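Local coordinates for protein putative Ribokinase II (Escherichia coli O6, PDB 3IQ0) that probably phosphorylates a sugar such as ribose, as a pfkB-family carbohydrate kinase that binds ATP and magnesium, at residues S139-F144 against D182-V187; I156-G161 against L188-I193; V222-V227 against A268-G273; A234-Y237 against Q242-V245. All coordinates share one frame; numbering follows the deposited sequence.

Contact 1 (S139-F144 against D182-V187); sequences SSLFSF and DALHFV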
loop_
_atom_site.group_PDB
_atom_site.type_symbol
_atom_site.label_atom_id
_atom_site.label_comp_id
_atom_site.label_asym_id
_atom_site.label_seq_id
_atom_site.Cartn_x
_atom_site.Cartn_y
_atom_site.Cartn_z
ATOM N N SER B 139 11.181 -2.851 15.818
ATOM C CA SER B 139 10.703 -2.770 14.443
ATOM C C SER B 139 9.918 -1.497 14.159
ATOM O O SER B 139 9.626 -1.189 13.005
ATOM C CB SER B 139 9.824 -3.976 14.127
ATOM O OG SER B 139 8.672 -3.968 14.952
ATOM N N SER B 140 9.576 -0.761 15.209
ATOM C CA SER B 140 8.813 0.471 15.050
ATOM C C SER B 140 9.687 1.705 14.854
ATOM O O SER B 140 9.226 2.722 14.346
ATOM C CB SER B 140 7.918 0.697 16.270
ATOM O OG SER B 140 7.071 -0.411 16.494
ATOM N N LEU B 141 10.947 1.619 15.259
ATOM C CA LEU B 141 11.850 2.760 15.146
ATOM C C LEU B 141 12.493 2.880 13.769
ATOM O O LEU B 141 13.670 2.570 13.606
ATOM C CB LEU B 141 12.931 2.663 16.223
ATOM C CG LEU B 141 12.388 2.541 17.651
ATOM C CD1 LEU B 141 13.535 2.410 18.643
ATOM C CD2 LEU B 141 11.534 3.757 17.965
ATOM N N PHE B 142 11.714 3.331 12.789
ATOM C CA PHE B 142 12.215 3.487 11.430
ATOM C C PHE B 142 12.181 4.933 10.936
ATOM O O PHE B 142 12.327 5.189 9.740
ATOM C CB PHE B 142 11.436 2.575 10.465
ATOM C CG PHE B 142 9.937 2.777 10.489
ATOM C CD1 PHE B 142 9.361 3.924 9.952
ATOM C CD2 PHE B 142 9.100 1.800 11.024
ATOM C CE1 PHE B 142 7.974 4.095 9.945
ATOM C CE2 PHE B 142 7.715 1.962 11.023
ATOM C CZ PHE B 142 7.149 3.109 10.482
ATOM N N SER B 143 11.992 5.872 11.860
ATOM C CA SER B 143 11.956 7.298 11.528
ATOM C C SER B 143 12.100 8.113 12.809
ATOM O O SER B 143 11.793 7.623 13.898
ATOM C CB SER B 143 10.642 7.668 10.833
ATOM O OG SER B 143 9.635 7.987 11.773
ATOM N N PHE B 144 12.556 9.357 12.681
ATOM C CA PHE B 144 12.746 10.205 13.851
ATOM C C PHE B 144 11.417 10.528 14.529
ATOM O O PHE B 144 11.381 10.826 15.722
ATOM C CB PHE B 144 13.495 11.491 13.464
ATOM C CG PHE B 144 12.617 12.571 12.894
ATOM C CD1 PHE B 144 11.976 13.476 13.736
ATOM C CD2 PHE B 144 12.429 12.683 11.519
ATOM C CE1 PHE B 144 11.163 14.480 13.217
ATOM C CE2 PHE B 144 11.618 13.685 10.989
ATOM C CZ PHE B 144 10.983 14.587 11.841
ATOM N N ASP B 182 21.332 5.102 17.182
ATOM C CA ASP B 182 21.349 5.752 18.487
ATOM C C ASP B 182 20.018 5.629 19.217
ATOM O O ASP B 182 19.990 5.422 20.427
ATOM C CB ASP B 182 21.718 7.230 18.344
ATOM C CG ASP B 182 23.141 7.431 17.874
ATOM O OD1 ASP B 182 23.951 6.492 18.023
ATOM O OD2 ASP B 182 23.448 8.532 17.368
ATOM N N ALA B 183 18.919 5.765 18.482
ATOM C CA ALA B 183 17.588 5.652 19.070
ATOM C C ALA B 183 17.472 4.321 19.810
ATOM O O ALA B 183 16.993 4.263 20.939
ATOM C CB ALA B 183 16.530 5.737 17.983
ATOM N N LEU B 184 17.923 3.256 19.157
ATOM C CA LEU B 184 17.887 1.913 19.722
ATOM C C LEU B 184 18.762 1.808 20.971
ATOM O O LEU B 184 18.358 1.215 21.972
ATOM C CB LEU B 184 18.350 0.902 18.671
ATOM C CG LEU B 184 17.479 0.816 17.415
ATOM C CD1 LEU B 184 18.173 -0.032 16.369
ATOM C CD2 LEU B 184 16.114 0.228 17.770
ATOM N N HIS B 185 19.965 2.371 20.907
ATOM C CA HIS B 185 20.861 2.335 22.056
ATOM C C HIS B 185 20.270 3.188 23.163
ATOM O O HIS B 185 20.441 2.899 24.343
ATOM C CB HIS B 185 22.250 2.843 21.669
ATOM C CG HIS B 185 23.153 1.771 21.149
ATOM N ND1 HIS B 185 23.742 0.834 21.969
ATOM C CD2 HIS B 185 23.536 1.461 19.887
ATOM C CE1 HIS B 185 24.451 -0.007 21.236
ATOM N NE2 HIS B 185 24.343 0.351 19.971
ATOM N N PHE B 186 19.559 4.235 22.766
ATOM C CA PHE B 186 18.919 5.128 23.717
ATOM C C PHE B 186 17.889 4.338 24.518
ATOM O O PHE B 186 17.887 4.358 25.752
ATOM C CB PHE B 186 18.225 6.265 22.977
ATOM C CG PHE B 186 17.506 7.224 23.878
ATOM C CD1 PHE B 186 18.157 8.342 24.388
ATOM C CD2 PHE B 186 16.182 7.000 24.235
ATOM C CE1 PHE B 186 17.497 9.223 25.243
ATOM C CE2 PHE B 186 15.513 7.874 25.091
ATOM C CZ PHE B 186 16.171 8.987 25.595
ATOM N N VAL B 187 17.006 3.649 23.804
ATOM C CA VAL B 187 15.961 2.854 24.436
ATOM C C VAL B 187 16.542 1.774 25.338
ATOM O O VAL B 187 16.024 1.520 26.426
ATOM C CB VAL B 187 15.060 2.188 23.377
ATOM C CG1 VAL B 187 14.077 1.237 24.050
ATOM C CG2 VAL B 187 14.310 3.259 22.588
#

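Contact 2 (I156-G161 against L188-I193); sequences IVKANG and LELTDI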
loop_
_atom_site.group_PDB
_atom_site.type_symbol
_atom_site.label_atom_id
_atom_site.label_comp_id
_atom_site.label_asym_id
_atom_site.label_seq_id
_atom_site.Cartn_x
_atom_site.Cartn_y
_atom_site.Cartn_z
ATOM N N ILE B 156 7.095 9.436 30.034
ATOM C CA ILE B 156 5.844 9.477 30.778
ATOM C C ILE B 156 5.702 8.274 31.702
ATOM O O ILE B 156 5.387 8.425 32.878
ATOM C CB ILE B 156 4.638 9.502 29.819
ATOM C CG1 ILE B 156 4.620 10.825 29.053
ATOM C CG2 ILE B 156 3.346 9.293 30.595
ATOM C CD1 ILE B 156 3.434 10.988 28.138
ATOM N N VAL B 157 5.939 7.082 31.164
ATOM C CA VAL B 157 5.817 5.854 31.941
ATOM C C VAL B 157 6.843 5.747 33.064
ATOM O O VAL B 157 6.510 5.327 34.171
ATOM C CB VAL B 157 5.929 4.609 31.032
ATOM C CG1 VAL B 157 5.861 3.338 31.869
ATOM C CG2 VAL B 157 4.816 4.624 30.000
ATOM N N LYS B 158 8.089 6.115 32.788
ATOM C CA LYS B 158 9.109 6.041 33.825
ATOM C C LYS B 158 8.844 7.084 34.907
ATOM O O LYS B 158 9.235 6.904 36.057
ATOM C CB LYS B 158 10.508 6.218 33.225
ATOM C CG LYS B 158 10.977 5.023 32.408
ATOM C CD LYS B 158 12.410 5.191 31.929
ATOM C CE LYS B 158 13.422 4.851 33.016
ATOM N NZ LYS B 158 13.584 3.377 33.204
ATOM N N ALA B 159 8.163 8.164 34.538
ATOM C CA ALA B 159 7.837 9.217 35.493
ATOM C C ALA B 159 6.866 8.696 36.552
ATOM O O ALA B 159 6.905 9.134 37.702
ATOM C CB ALA B 159 7.230 10.417 34.770
ATOM N N ASN B 160 5.988 7.770 36.171
ATOM C CA ASN B 160 5.043 7.212 37.137
ATOM C C ASN B 160 5.597 5.930 37.747
ATOM O O ASN B 160 4.862 5.152 38.352
ATOM C CB ASN B 160 3.683 6.921 36.494
ATOM C CG ASN B 160 3.603 7.374 35.056
ATOM O OD1 ASN B 160 4.330 6.877 34.201
ATOM N ND2 ASN B 160 2.708 8.316 34.778
ATOM N N GLY B 161 6.898 5.716 37.578
ATOM C CA GLY B 161 7.540 4.537 38.130
ATOM C C GLY B 161 7.232 3.240 37.407
ATOM O O GLY B 161 7.187 2.186 38.031
ATOM N N LEU B 188 17.618 1.141 24.887
ATOM C CA LEU B 188 18.261 0.083 25.658
ATOM C C LEU B 188 18.709 0.551 27.038
ATOM O O LEU B 188 18.603 -0.190 28.016
ATOM C CB LEU B 188 19.466 -0.475 24.892
ATOM C CG LEU B 188 20.244 -1.593 25.600
ATOM C CD1 LEU B 188 19.284 -2.712 25.969
ATOM C CD2 LEU B 188 21.364 -2.112 24.706
ATOM N N GLU B 189 19.205 1.782 27.119
ATOM C CA GLU B 189 19.686 2.334 28.384
ATOM C C GLU B 189 18.550 2.594 29.378
ATOM O O GLU B 189 18.786 2.755 30.575
ATOM C CB GLU B 189 20.458 3.632 28.123
ATOM C CG GLU B 189 21.521 3.527 27.036
ATOM C CD GLU B 189 22.571 2.465 27.321
ATOM O OE1 GLU B 189 23.283 2.586 28.339
ATOM O OE2 GLU B 189 22.683 1.507 26.522
ATOM N N LEU B 190 17.319 2.628 28.878
ATOM C CA LEU B 190 16.154 2.867 29.723
ATOM C C LEU B 190 15.324 1.600 29.870
ATOM O O LEU B 190 14.233 1.624 30.447
ATOM C CB LEU B 190 15.282 3.962 29.117
ATOM C CG LEU B 190 15.932 5.327 28.905
ATOM C CD1 LEU B 190 14.980 6.220 28.128
ATOM C CD2 LEU B 190 16.284 5.946 30.250
ATOM N N THR B 191 15.851 0.495 29.352
ATOM C CA THR B 191 15.167 -0.790 29.395
ATOM C C THR B 191 15.414 -1.582 30.671
ATOM O O THR B 191 16.535 -1.638 31.181
ATOM C CB THR B 191 15.589 -1.661 28.199
ATOM O OG1 THR B 191 15.117 -1.052 26.993
ATOM C CG2 THR B 191 15.019 -3.078 28.328
ATOM N N ASP B 192 14.359 -2.212 31.176
ATOM C CA ASP B 192 14.459 -3.023 32.382
ATOM C C ASP B 192 14.450 -4.491 31.988
ATOM O O ASP B 192 15.122 -5.318 32.607
ATOM C CB ASP B 192 13.280 -2.730 33.313
ATOM C CG ASP B 192 13.210 -1.270 33.727
ATOM O OD1 ASP B 192 14.135 -0.808 34.422
ATOM O OD2 ASP B 192 12.234 -0.583 33.350
ATOM N N ILE B 193 13.688 -4.797 30.940
ATOM C CA ILE B 193 13.539 -6.159 30.432
ATOM C C ILE B 193 13.896 -6.181 28.950
ATOM O O ILE B 193 13.184 -5.613 28.126
ATOM C CB ILE B 193 12.068 -6.649 30.620
ATOM C CG1 ILE B 193 11.697 -6.586 32.105
ATOM C CG2 ILE B 193 11.898 -8.074 30.084
ATOM C CD1 ILE B 193 10.249 -6.936 32.387
#

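Contact 3 (V222-V227 against A268-G273); sequences VKEVIV and ACRQLG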
loop_
_atom_site.group_PDB
_atom_site.type_symbol
_atom_site.label_atom_id
_atom_site.label_comp_id
_atom_site.label_asym_id
_atom_site.label_seq_id
_atom_site.Cartn_x
_atom_site.Cartn_y
_atom_site.Cartn_z
ATOM N N VAL B 222 19.992 -3.230 32.754
ATOM C CA VAL B 222 18.915 -4.141 32.404
ATOM C C VAL B 222 18.827 -5.190 33.503
ATOM O O VAL B 222 19.828 -5.804 33.871
ATOM C CB VAL B 222 19.185 -4.824 31.044
ATOM C CG1 VAL B 222 18.068 -5.808 30.721
ATOM C CG2 VAL B 222 19.289 -3.772 29.953
ATOM N N LYS B 223 17.629 -5.385 34.036
ATOM C CA LYS B 223 17.434 -6.343 35.109
ATOM C C LYS B 223 17.237 -7.769 34.616
ATOM O O LYS B 223 17.687 -8.719 35.254
ATOM C CB LYS B 223 16.241 -5.913 35.967
ATOM C CG LYS B 223 16.430 -4.546 36.612
ATOM C CD LYS B 223 15.193 -4.088 37.370
ATOM C CE LYS B 223 15.396 -2.695 37.959
ATOM N NZ LYS B 223 15.751 -1.685 36.915
ATOM N N GLU B 224 16.564 -7.915 33.478
ATOM C CA GLU B 224 16.298 -9.231 32.915
ATOM C C GLU B 224 16.516 -9.262 31.418
ATOM O O GLU B 224 16.118 -8.351 30.698
ATOM C CB GLU B 224 14.861 -9.654 33.219
ATOM C CG GLU B 224 14.581 -9.880 34.695
ATOM C CD GLU B 224 13.104 -10.017 34.995
ATOM O OE1 GLU B 224 12.372 -9.025 34.842
ATOM O OE2 GLU B 224 12.671 -11.117 35.381
ATOM N N VAL B 225 17.160 -10.324 30.962
ATOM C CA VAL B 225 17.423 -10.522 29.548
ATOM C C VAL B 225 16.847 -11.882 29.190
ATOM O O VAL B 225 17.312 -12.912 29.691
ATOM C CB VAL B 225 18.935 -10.520 29.249
ATOM C CG1 VAL B 225 19.181 -10.782 27.764
ATOM C CG2 VAL B 225 19.535 -9.187 29.664
ATOM N N ILE B 226 15.808 -11.881 28.363
ATOM C CA ILE B 226 15.185 -13.127 27.937
ATOM C C ILE B 226 15.562 -13.378 26.483
ATOM O O ILE B 226 15.134 -12.649 25.588
ATOM C CB ILE B 226 13.641 -13.080 28.061
ATOM C CG1 ILE B 226 13.221 -12.992 29.526
ATOM C CG2 ILE B 226 13.037 -14.331 27.463
ATOM C CD1 ILE B 226 13.375 -11.627 30.142
ATOM N N VAL B 227 16.372 -14.408 26.251
ATOM C CA VAL B 227 16.805 -14.725 24.897
ATOM C C VAL B 227 15.988 -15.826 24.248
ATOM O O VAL B 227 15.892 -16.941 24.766
ATOM C CB VAL B 227 18.291 -15.129 24.861
ATOM C CG1 VAL B 227 18.670 -15.593 23.464
ATOM C CG2 VAL B 227 19.154 -13.942 25.265
ATOM N N ALA B 268 2.757 -10.751 30.155
ATOM C CA ALA B 268 1.463 -10.986 30.797
ATOM C C ALA B 268 1.586 -11.970 31.957
ATOM O O ALA B 268 1.020 -11.754 33.030
ATOM C CB ALA B 268 0.453 -11.497 29.773
ATOM N N CYS B 269 2.338 -13.046 31.755
ATOM C CA CYS B 269 2.503 -14.043 32.809
ATOM C C CYS B 269 3.189 -13.453 34.020
ATOM O O CYS B 269 2.864 -13.797 35.159
ATOM C CB CYS B 269 3.294 -15.240 32.296
ATOM S SG CYS B 269 2.324 -16.274 31.218
ATOM N N ARG B 270 4.151 -12.572 33.777
ATOM C CA ARG B 270 4.846 -11.925 34.874
ATOM C C ARG B 270 3.862 -11.015 35.610
ATOM O O ARG B 270 3.915 -10.916 36.833
ATOM C CB ARG B 270 6.049 -11.134 34.345
ATOM C CG ARG B 270 7.162 -12.041 33.849
ATOM C CD ARG B 270 7.805 -12.804 35.009
ATOM N NE ARG B 270 8.835 -12.004 35.667
ATOM C CZ ARG B 270 9.397 -12.304 36.833
ATOM N NH1 ARG B 270 9.030 -13.395 37.497
ATOM N NH2 ARG B 270 10.343 -11.517 37.327
ATOM N N GLN B 271 2.960 -10.368 34.869
ATOM C CA GLN B 271 1.958 -9.496 35.495
ATOM C C GLN B 271 1.007 -10.319 36.362
ATOM O O GLN B 271 0.426 -9.806 37.319
ATOM C CB GLN B 271 1.127 -8.743 34.454
ATOM C CG GLN B 271 1.807 -7.527 33.834
ATOM C CD GLN B 271 2.458 -6.626 34.870
ATOM O OE1 GLN B 271 3.630 -6.801 35.214
ATOM N NE2 GLN B 271 1.697 -5.663 35.382
ATOM N N LEU B 272 0.839 -11.592 36.021
ATOM C CA LEU B 272 -0.048 -12.459 36.787
ATOM C C LEU B 272 0.712 -13.114 37.940
ATOM O O LEU B 272 0.213 -14.031 38.585
ATOM C CB LEU B 272 -0.672 -13.521 35.874
ATOM C CG LEU B 272 -1.520 -12.979 34.713
ATOM C CD1 LEU B 272 -1.970 -14.120 33.828
ATOM C CD2 LEU B 272 -2.719 -12.207 35.246
ATOM N N GLY B 273 1.927 -12.634 38.190
ATOM C CA GLY B 273 2.726 -13.149 39.289
ATOM C C GLY B 273 3.532 -14.427 39.115
ATOM O O GLY B 273 4.015 -14.980 40.101
HETATM O O HOH W 1 9.916 -10.038 33.885
#

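Contact 4 (A234-Y237 against Q242-V245); sequences ASYY and QFHV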
loop_
_atom_site.group_PDB
_atom_site.type_symbol
_atom_site.label_atom_id
_atom_site.label_comp_id
_atom_site.label_asym_id
_atom_site.label_seq_id
_atom_site.Cartn_x
_atom_site.Cartn_y
_atom_site.Cartn_z
ATOM N N ALA B 234 14.519 -21.192 24.891
ATOM C CA ALA B 234 14.836 -19.826 25.283
ATOM C C ALA B 234 15.604 -19.832 26.592
ATOM O O ALA B 234 15.547 -20.798 27.346
ATOM C CB ALA B 234 13.556 -19.011 25.433
ATOM N N SER B 235 16.313 -18.744 26.858
ATOM C CA SER B 235 17.098 -18.623 28.078
ATOM C C SER B 235 16.754 -17.356 28.857
ATOM O O SER B 235 16.371 -16.338 28.277
ATOM C CB SER B 235 18.592 -18.620 27.740
ATOM O OG SER B 235 18.961 -19.797 27.045
ATOM N N TYR B 236 16.890 -17.436 30.177
ATOM C CA TYR B 236 16.619 -16.308 31.061
ATOM C C TYR B 236 17.925 -15.937 31.750
ATOM O O TYR B 236 18.681 -16.818 32.168
ATOM C CB TYR B 236 15.586 -16.695 32.121
ATOM C CG TYR B 236 15.333 -15.620 33.161
ATOM C CD1 TYR B 236 14.348 -14.650 32.967
ATOM C CD2 TYR B 236 16.082 -15.570 34.336
ATOM C CE1 TYR B 236 14.112 -13.661 33.921
ATOM C CE2 TYR B 236 15.857 -14.587 35.292
ATOM C CZ TYR B 236 14.873 -13.638 35.080
ATOM O OH TYR B 236 14.637 -12.676 36.030
ATOM N N TYR B 237 18.182 -14.640 31.876
ATOM C CA TYR B 237 19.402 -14.163 32.519
ATOM C C TYR B 237 19.149 -12.970 33.430
ATOM O O TYR B 237 18.543 -11.982 33.021
ATOM C CB TYR B 237 20.433 -13.743 31.467
ATOM C CG TYR B 237 20.827 -14.826 30.496
ATOM C CD1 TYR B 237 21.688 -15.853 30.875
ATOM C CD2 TYR B 237 20.345 -14.819 29.188
ATOM C CE1 TYR B 237 22.061 -16.849 29.974
ATOM C CE2 TYR B 237 20.708 -15.809 28.281
ATOM C CZ TYR B 237 21.565 -16.818 28.678
ATOM O OH TYR B 237 21.924 -17.790 27.778
ATOM N N GLN B 242 20.339 -17.763 36.226
ATOM C CA GLN B 242 20.510 -18.044 34.810
ATOM C C GLN B 242 19.990 -19.445 34.526
ATOM O O GLN B 242 20.389 -20.400 35.192
ATOM C CB GLN B 242 21.998 -17.964 34.465
ATOM C CG GLN B 242 22.361 -18.271 33.029
ATOM C CD GLN B 242 23.864 -18.218 32.799
ATOM O OE1 GLN B 242 24.602 -19.090 33.250
ATOM N NE2 GLN B 242 24.324 -17.180 32.109
ATOM N N PHE B 243 19.090 -19.569 33.555
ATOM C CA PHE B 243 18.548 -20.874 33.197
ATOM C C PHE B 243 17.937 -20.867 31.804
ATOM O O PHE B 243 17.693 -19.808 31.225
ATOM C CB PHE B 243 17.522 -21.335 34.235
ATOM C CG PHE B 243 16.333 -20.438 34.355
ATOM C CD1 PHE B 243 15.257 -20.566 33.486
ATOM C CD2 PHE B 243 16.287 -19.463 35.347
ATOM C CE1 PHE B 243 14.147 -19.736 33.603
ATOM C CE2 PHE B 243 15.185 -18.627 35.474
ATOM C CZ PHE B 243 14.110 -18.764 34.600
ATOM N N HIS B 244 17.694 -22.060 31.272
ATOM C CA HIS B 244 17.155 -22.207 29.931
ATOM C C HIS B 244 16.152 -23.355 29.838
ATOM O O HIS B 244 16.149 -24.256 30.676
ATOM C CB HIS B 244 18.339 -22.394 28.961
ATOM C CG HIS B 244 18.013 -23.158 27.716
ATOM N ND1 HIS B 244 17.837 -24.526 27.705
ATOM C CD2 HIS B 244 17.858 -22.750 26.433
ATOM C CE1 HIS B 244 17.589 -24.926 26.470
ATOM N NE2 HIS B 244 17.597 -23.868 25.679
ATOM N N VAL B 245 15.285 -23.295 28.830
ATOM C CA VAL B 245 14.282 -24.330 28.600
ATOM C C VAL B 245 14.370 -24.823 27.156
ATOM O O VAL B 245 14.714 -24.060 26.249
ATOM C CB VAL B 245 12.845 -23.810 28.857
ATOM C CG1 VAL B 245 12.705 -23.366 30.299
ATOM C CG2 VAL B 245 12.521 -22.664 27.910
#

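Contact 1 (S139-F144 against D182-V187)
No flat group carries the meeting of Leu141 with Leu184 and Val187. The ring of Phe142, next in the chain to Leu141, has Ser139 O at its edge, in the ring plane, and Ile110 and Met174 touch the Phe142 side chain. On the helix, the ring of Phe186 makes a cation-pi contact with Lys151.

The contact itself is made by methyl groups. Leu141 CD1 reaches across to Leu184 CD2 at 3.5 Å, tighter than usual van der Waals contact, and to Val187 CG2 at 4.1 Å. The two leucines slide past each other in opposite directions, and CD1 of Leu141 and CD2 of Leu184 are the atoms that meet. In Leu141, CG stands anti to the carbonyl carbon (chi1 -55°), which carries CD1 out toward helix 178-189, with chi2 near 180°. All three side chains are buried, which suits purely aliphatic residues, and small Ala183 completes the helical face turned to Leu141.

The backbone presents Leu141 at the centre of an inverse gamma turn, closed by a weak bond from Phe142 N to Ser140 O. Ser143 follows as N-cap of helix 144-159, its hydroxyl taking the amide of Met146. Leu141 also packs on Val147 and Val150 of that helix, while Leu184 and Val187 of helix 178-189 rest on Phe166 of strand 163-167.

Contact 2 (I156-G161 against L188-I193)
Lys158 reaches from the last turn of helix 144-159 to Leu190, in the loop that follows helix 178-189, and it alone carries its side of the contact. The polar part is slight: Lys158 NZ gives a weak hydrogen bond to Leu190 O, 3.3 Å away. A backbone carbonyl in the loop after a helix is a natural acceptor for a long, flexible ammonium group that need not be fully buried.

The charged part is a matter of proximity. Lys158 NZ lies 4.2 Å from Asp192 OD2, beyond a salt bridge, though the opposite charges probably still attract. The carboxylate has nearer partners: Asp192 OD2 accepts the amide of Ile164, and OD1 pairs with Lys223, so the aspartate ties its loop to strand 163-167 and to Lys223, just before strand 224-228.

The apolar part joins Lys158 CE to Leu190 CD2 at 4.1 Å. The lysine chain runs extended at first and then bends at chi3 (80°) and chi4, which lays its methylene next to the leucine methyl and turns NZ toward the carbonyl.

Gly161, with positive phi, is the C-prime residue of the Schellman motif that ends helix 144-159: Gly161 N bonds to Lys158 O and Gly162 N to Val157 O. The arrangement belongs to successive beta-alpha-beta crossovers of the alpha/beta ribokinase fold, in which helices 144-159 and 178-189 link the parallel strands 131-137, 163-167 and 193-194.

Contact 3 (V222-V227 against A268-G273)
A salt bridge, with a water linking the same two side chains, lies near the protein surface and joins Glu224 at the start of strand 224-228 to Arg270 in the last turn of helix 258-271. Glu224 OE2 stands 3.1 Å from Arg270 NH2. The carboxylate and guanidinium planes are 61° apart, so the two ions do not form the flat, doubly bonded pair often seen between these groups. A water fills the second link: it donates to Glu224 OE1 at 2.8 Å and accepts from Arg270 NE at 2.9 Å, sitting at the guanidinium edge in its plane.

Glu224 CA and Arg270 CA, the nearest pair, are 11.9 Å apart, and only long side chains can span such a gap. They come from opposite directions, Glu224 extended beyond CG and Arg270 bent at chi2 (-68°) and chi3. In the ribokinase fold this helix packs against the central sheet; its N-terminal end bears the GAGD sequence that in pfkB kinases forms the anion hole, whereas Arg270 lies at the other end. There Gly273 closes the helix as C-prime residue of a Schellman motif, its N bonded to Arg270 O.

Both ions have further partners. Glu224 OE2 is also hydrogen-bonded to Tyr236 OH, which helps fix the carboxylate, and Trp266 of helix 258-271 packs on the glutamate side chain. Arg270 NH1 is held by Phe274 O.

Contact 4 (A234-Y237 against Q242-V245)
Strands 234-237 and 242-245 form an antiparallel beta hairpin at one border of the large sheet, beside the bound ATP, from which the Ala234 side chain is about 4 Å away. Two hydrogen-bonded pairs knit it. Ala234 and Val245 exchange bonds, with Val245 N to Ala234 O at 2.9 Å, and Tyr236 and Phe243 do likewise, Tyr236 N reaching Phe243 O at 2.7 Å in an almost straight line. Ser235 with His244 and Tyr237 with Gln242 are the non-hydrogen-bonded pairs.

On the face of Tyr236 and Phe243, Tyr236 CB lies over the phenylalanine ring, 3.8 Å from its centroid, as a CH-pi contact. The rings themselves are nearly parallel (18°) but slid apart, barely overlapping, with centroids 5.0 Å from each other. Phe243 owes this position to chi1 62°, which places CG between the backbone N and carbonyl carbon and swings its ring in toward the tyrosine.

The other face is more polar. Gln242, whose polar amide suits an exposed position, extends to the edge of the Tyr237 ring, NE2 3.1 Å from CE1, with the two planes 83° apart. Ser235 OG meets the His244 ring at its edge, 3.2 Å from CD2. The hydrogen bond of Ser235 OG is with Arg229 NE, and that of His244 NE2 with Gln232 O.

Helix 276-290 covers the aromatic face, which suits the broad, flat rings there: His277 stacks on Phe243 and Ala276 touches both side chains. Strand 234-237 continues the sheet through backbone bonds to strand 224-228.

In the fold
Contacts 1 and 2 share helix 178-189 and have centres 15 Å apart; their segments alternate along the chain, binding the consecutive crossovers through helices 144-159 and 178-189. Contact 3 follows in sequence, and contact 4 is nested inside the loop that it closes. Contacts 2 and 3, centres about 14 Å apart, meet where Asp192 O and Glu224 N form a probable hydrogen bond. Contacts 3 and 4, centres about 12 Å apart, adjoin through neighbouring strands 224-228 and 234-237, as in Val227 O with Ser235 N. From a buried loop-to-helix contact onward, three contacts tie successive parts of the nine-stranded sheet and its helices, while contact 4, its centre about 27 Å from that of contact 1, forms the border beside ATP.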